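Local coordinates for aerotolerance-related membrane protein (Bacteroides fragilis, PDB 4JDU) that probably serves in oxygen tolerance as a membrane protein whose von Willebrand factor type A domain, the part described here, binds calcium, at residues A[107-119]-A[132-144]. The protein carries 6 engineered substitutions. Numbering follows the deposited sequence. Where two conformers were deposited one is given.
Engineered in segment 132-144: Ser-132 (natural residue Ala), Ser-133 (natural residue Ala), Ser-134 (natural residue Lys), Ser-135 (natural residue Lys).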
loop_
_atom_site.group_PDB
_atom_site.type_symbol
_atom_site.label_atom_id
_atom_site.label_comp_id
_atom_site.label_asym_id
_atom_site.label_seq_id
_atom_site.Cartn_x
_atom_site.Cartn_y
_atom_site.Cartn_z
ATOM N N GLY A 107 -15.402 -15.828 -12.290
ATOM C CA GLY A 107 -14.993 -16.717 -11.217
ATOM C C GLY A 107 -13.508 -16.677 -10.913
ATOM O O GLY A 107 -12.854 -17.716 -10.803
ATOM N N VAL A 108 -12.966 -15.474 -10.797
ATOM C CA VAL A 108 -11.566 -15.315 -10.426
ATOM C C VAL A 108 -11.473 -14.628 -9.074
ATOM O O VAL A 108 -12.269 -13.738 -8.760
ATOM C CB VAL A 108 -10.758 -14.535 -11.502
ATOM C CG1 VAL A 108 -11.239 -13.093 -11.621
ATOM C CG2 VAL A 108 -9.270 -14.581 -11.194
ATOM N N GLY A 109 -10.515 -15.055 -8.259
ATOM C CA GLY A 109 -10.279 -14.400 -6.990
ATOM C C GLY A 109 -9.783 -12.985 -7.200
ATOM O O GLY A 109 -9.068 -12.701 -8.167
ATOM N N ARG A 110 -10.186 -12.085 -6.309
ATOM C CA ARG A 110 -9.736 -10.702 -6.371
ATOM C C ARG A 110 -9.238 -10.280 -4.991
ATOM O O ARG A 110 -9.938 -10.446 -3.989
ATOM C CB ARG A 110 -10.869 -9.767 -6.805
ATOM C CG ARG A 110 -11.565 -10.101 -8.125
ATOM C CD ARG A 110 -12.793 -9.183 -8.270
ATOM N NE ARG A 110 -13.642 -9.297 -9.468
ATOM C CZ ARG A 110 -13.261 -9.588 -10.714
ATOM N NH1 ARG A 110 -11.996 -9.852 -11.029
ATOM N NH2 ARG A 110 -14.184 -9.627 -11.671
ATOM N N ALA A 111 -8.030 -9.734 -4.939
ATOM C CA ALA A 111 -7.456 -9.269 -3.677
ATOM C C ALA A 111 -6.819 -7.906 -3.844
ATOM O O ALA A 111 -6.174 -7.631 -4.858
ATOM C CB ALA A 111 -6.422 -10.264 -3.161
ATOM N N ILE A 112 -7.007 -7.057 -2.841
ATOM C CA ILE A 112 -6.359 -5.755 -2.780
ATOM C C ILE A 112 -5.306 -5.820 -1.697
ATOM O O ILE A 112 -5.553 -6.373 -0.625
ATOM C CB ILE A 112 -7.374 -4.645 -2.458
ATOM C CG1 ILE A 112 -8.428 -4.557 -3.570
ATOM C CG2 ILE A 112 -6.670 -3.301 -2.235
ATOM C CD1 ILE A 112 -9.586 -3.636 -3.248
ATOM N N VAL A 113 -4.119 -5.299 -1.992
ATOM C CA VAL A 113 -3.055 -5.227 -0.991
ATOM C C VAL A 113 -2.655 -3.772 -0.808
ATOM O O VAL A 113 -2.022 -3.181 -1.686
ATOM C CB VAL A 113 -1.827 -6.066 -1.402
ATOM C CG1 VAL A 113 -0.741 -5.992 -0.322
ATOM C CG2 VAL A 113 -2.222 -7.518 -1.660
ATOM N N VAL A 114 -3.085 -3.189 0.307
ATOM C CA VAL A 114 -2.748 -1.808 0.642
ATOM C C VAL A 114 -1.427 -1.786 1.399
ATOM O O VAL A 114 -1.278 -2.500 2.389
ATOM C CB VAL A 114 -3.845 -1.154 1.506
ATOM C CG1 VAL A 114 -3.530 0.308 1.746
ATOM C CG2 VAL A 114 -5.214 -1.284 0.831
ATOM N N ILE A 115 -0.469 -0.989 0.917
ATOM C CA ILE A 115 0.844 -0.857 1.554
ATOM C C ILE A 115 1.029 0.588 2.013
ATOM O O ILE A 115 1.079 1.513 1.204
ATOM C CB ILE A 115 1.973 -1.302 0.606
ATOM C CG1 ILE A 115 1.622 -2.676 0.023
ATOM C CG2 ILE A 115 3.300 -1.352 1.332
ATOM C CD1 ILE A 115 2.659 -3.247 -0.901
ATOM N N THR A 116 1.104 0.783 3.326
ATOM C CA THR A 116 0.941 2.114 3.893
ATOM C C THR A 116 1.469 2.160 5.316
ATOM O O THR A 116 1.638 1.121 5.944
ATOM C CB THR A 116 -0.570 2.510 3.895
ATOM O OG1 THR A 116 -0.736 3.843 4.389
ATOM C CG2 THR A 116 -1.403 1.538 4.762
ATOM N N ASP A 117 1.717 3.362 5.828
ATOM C CA ASP A 117 2.019 3.523 7.248
ATOM C C ASP A 117 0.725 3.760 8.029
ATOM O O ASP A 117 0.738 3.915 9.258
ATOM C CB ASP A 117 3.045 4.637 7.475
ATOM C CG ASP A 117 2.646 5.955 6.836
ATOM O OD1 ASP A 117 1.428 6.209 6.675
ATOM O OD2 ASP A 117 3.557 6.744 6.512
ATOM N N GLY A 118 -0.385 3.799 7.304
ATOM C CA GLY A 118 -1.698 3.844 7.922
ATOM C C GLY A 118 -2.033 5.175 8.551
ATOM O O GLY A 118 -3.099 5.323 9.159
ATOM N N GLU A 119 -1.135 6.147 8.428
ATOM C CA GLU A 119 -1.418 7.494 8.904
ATOM C C GLU A 119 -2.506 8.109 8.049
ATOM O O GLU A 119 -2.265 9.090 7.343
ATOM C CB GLU A 119 -0.177 8.370 8.820
ATOM C CG GLU A 119 0.782 8.175 9.957
ATOM C CD GLU A 119 1.450 9.466 10.376
ATOM O OE1 GLU A 119 1.842 9.573 11.558
ATOM O OE2 GLU A 119 1.593 10.370 9.521
ATOM N N SER A 132 -15.764 -3.408 -0.192
ATOM C CA SER A 132 -14.973 -4.313 -1.010
ATOM C C SER A 132 -15.203 -5.773 -0.617
ATOM O O SER A 132 -15.538 -6.600 -1.459
ATOM C CB SER A 132 -13.489 -3.951 -0.892
ATOM O OG SER A 132 -12.704 -4.733 -1.772
ATOM N N SER A 133 -15.021 -6.093 0.658
ATOM C CA SER A 133 -15.126 -7.483 1.089
ATOM C C SER A 133 -16.554 -8.020 0.940
ATOM O O SER A 133 -16.751 -9.200 0.642
ATOM C CB SER A 133 -14.592 -7.661 2.521
ATOM O OG SER A 133 -15.402 -6.983 3.467
ATOM N N SER A 134 -17.550 -7.162 1.151
ATOM C CA SER A 134 -18.947 -7.549 0.959
ATOM C C SER A 134 -19.148 -8.073 -0.451
ATOM O O SER A 134 -19.901 -9.023 -0.675
ATOM C CB SER A 134 -19.869 -6.347 1.170
ATOM O OG SER A 134 -21.229 -6.737 1.064
ATOM N N SER A 135 -18.463 -7.447 -1.401
ATOM C CA SER A 135 -18.582 -7.839 -2.801
ATOM C C SER A 135 -17.685 -9.020 -3.168
ATOM O O SER A 135 -17.688 -9.465 -4.321
ATOM C CB SER A 135 -18.329 -6.648 -3.731
ATOM O OG SER A 135 -16.970 -6.247 -3.729
ATOM N N GLY A 136 -16.924 -9.517 -2.194
ATOM C CA GLY A 136 -16.061 -10.672 -2.389
ATOM C C GLY A 136 -14.594 -10.330 -2.620
ATOM O O GLY A 136 -13.776 -11.231 -2.826
ATOM N N ILE A 137 -14.255 -9.040 -2.598
ATOM C CA ILE A 137 -12.878 -8.602 -2.841
ATOM C C ILE A 137 -12.149 -8.401 -1.520
ATOM O O ILE A 137 -12.453 -7.471 -0.764
ATOM C CB ILE A 137 -12.822 -7.278 -3.638
ATOM C CG1 ILE A 137 -13.525 -7.408 -4.989
ATOM C CG2 ILE A 137 -11.365 -6.820 -3.821
ATOM C CD1 ILE A 137 -13.681 -6.083 -5.709
ATOM N N GLN A 138 -11.187 -9.276 -1.242
ATOM C CA GLN A 138 -10.427 -9.215 0.005
ATOM C C GLN A 138 -9.520 -7.991 0.064
ATOM O O GLN A 138 -8.899 -7.616 -0.931
ATOM C CB GLN A 138 -9.569 -10.473 0.128
ATOM C CG GLN A 138 -8.623 -10.487 1.316
ATOM C CD GLN A 138 -7.757 -11.728 1.327
ATOM O OE1 GLN A 138 -6.905 -11.911 0.451
ATOM N NE2 GLN A 138 -7.983 -12.600 2.309
ATOM N N VAL A 139 -9.448 -7.367 1.235
ATOM C CA VAL A 139 -8.517 -6.256 1.435
ATOM C C VAL A 139 -7.520 -6.596 2.535
ATOM O O VAL A 139 -7.894 -6.814 3.694
ATOM C CB VAL A 139 -9.219 -4.946 1.805
ATOM C CG1 VAL A 139 -8.208 -3.807 1.857
ATOM C CG2 VAL A 139 -10.339 -4.635 0.824
ATOM N N ASN A 140 -6.255 -6.651 2.128
ATOM C CA ASN A 140 -5.125 -6.921 3.010
ATOM C C ASN A 140 -4.349 -5.637 3.224
ATOM O O ASN A 140 -4.340 -4.754 2.369
ATOM C CB ASN A 140 -4.208 -7.965 2.364
ATOM C CG ASN A 140 -4.945 -9.246 2.020
ATOM O OD1 ASN A 140 -5.321 -10.014 2.913
ATOM N ND2 ASN A 140 -5.155 -9.488 0.722
ATOM N N VAL A 141 -3.677 -5.539 4.362
ATOM C CA VAL A 141 -2.875 -4.358 4.648
ATOM C C VAL A 141 -1.476 -4.737 5.128
ATOM O O VAL A 141 -1.317 -5.541 6.064
ATOM C CB VAL A 141 -3.557 -3.449 5.696
ATOM C CG1 VAL A 141 -2.716 -2.205 5.938
ATOM C CG2 VAL A 141 -4.967 -3.056 5.253
ATOM N N LEU A 142 -0.465 -4.181 4.462
ATOM C CA LEU A 142 0.917 -4.319 4.899
ATOM C C LEU A 142 1.340 -2.975 5.476
ATOM O O LEU A 142 1.392 -1.962 4.765
ATOM C CB LEU A 142 1.830 -4.741 3.746
ATOM C CG LEU A 142 1.348 -5.950 2.945
ATOM C CD1 LEU A 142 2.350 -6.343 1.873
ATOM C CD2 LEU A 142 1.025 -7.124 3.855
ATOM N N GLY A 143 1.599 -2.962 6.782
ATOM C CA GLY A 143 1.953 -1.736 7.471
ATOM C C GLY A 143 3.458 -1.567 7.480
ATOM O O GLY A 143 4.184 -2.462 7.925
ATOM N N VAL A 144 3.930 -0.442 6.958
ATOM C CA VAL A 144 5.370 -0.186 6.963
ATOM C C VAL A 144 5.683 0.994 7.855
ATOM O O VAL A 144 5.028 2.030 7.813
ATOM C CB VAL A 144 5.972 0.057 5.550
ATOM C CG1 VAL A 144 6.075 -1.249 4.769
ATOM C CG2 VAL A 144 5.153 1.064 4.801
#
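Ile-112 meets Ile-137 through its CG1-CD1 arm: CD1 lies 3.7 Å from Ile-137 CG2, the two side chains crossing at a slant. With CG1 anti to the carbonyl carbon (chi1 -62°), the arm of Ile-112 lies beside its own backbone N, and in the conformer given for the engineered Ser-132 its CD1 also comes 3.6 Å from Ser-132 OG, which there donates to Ile-137 O from above that carbonyl's plane. Val-114 CG2 and Val-139 CG1 continue this face, which helix 91-99 covers through Ile-91, Ile-95 and Ala-98. Seven alternating backbone bonds fix the pairing, from Gln-138 N to Arg-110 O through Val-144 N to Thr-116 O; with the strands parallel and helix 125-134 connecting them in sequence, this is a beta-alpha-beta crossover in the central sheet of the vWA fold. On the Ala-111 face, Val-113 CG1 is set across the branch of Leu-142, 3.8 Å from CD1, whereas Ile-115 and Leu-142 run side by side and point the same way. Asn-140 ND2 donates to Gln-138 OE1 at 3.0 Å; the acceptor lies in the Asn-140 amide plane, while the donor stands 56° out of that of Gln-138, whose NE2 bonds to Glu-205 and Asn-186 O. ND2 adds a weak bond to Ile-112 O, and Asn-140 OD1 accepts from Ile-188 N, so both ends of the amide are engaged. At the strand end, Thr-116 OG1 accepts from Gly-118 N in an ST turn and bonds to Asp-16, and Asp-117, a calcium-binding residue of this protein that does not ligate the ion here, its side chain about 4 Å from it, directs OD2 to Ser-20 and Arg-30.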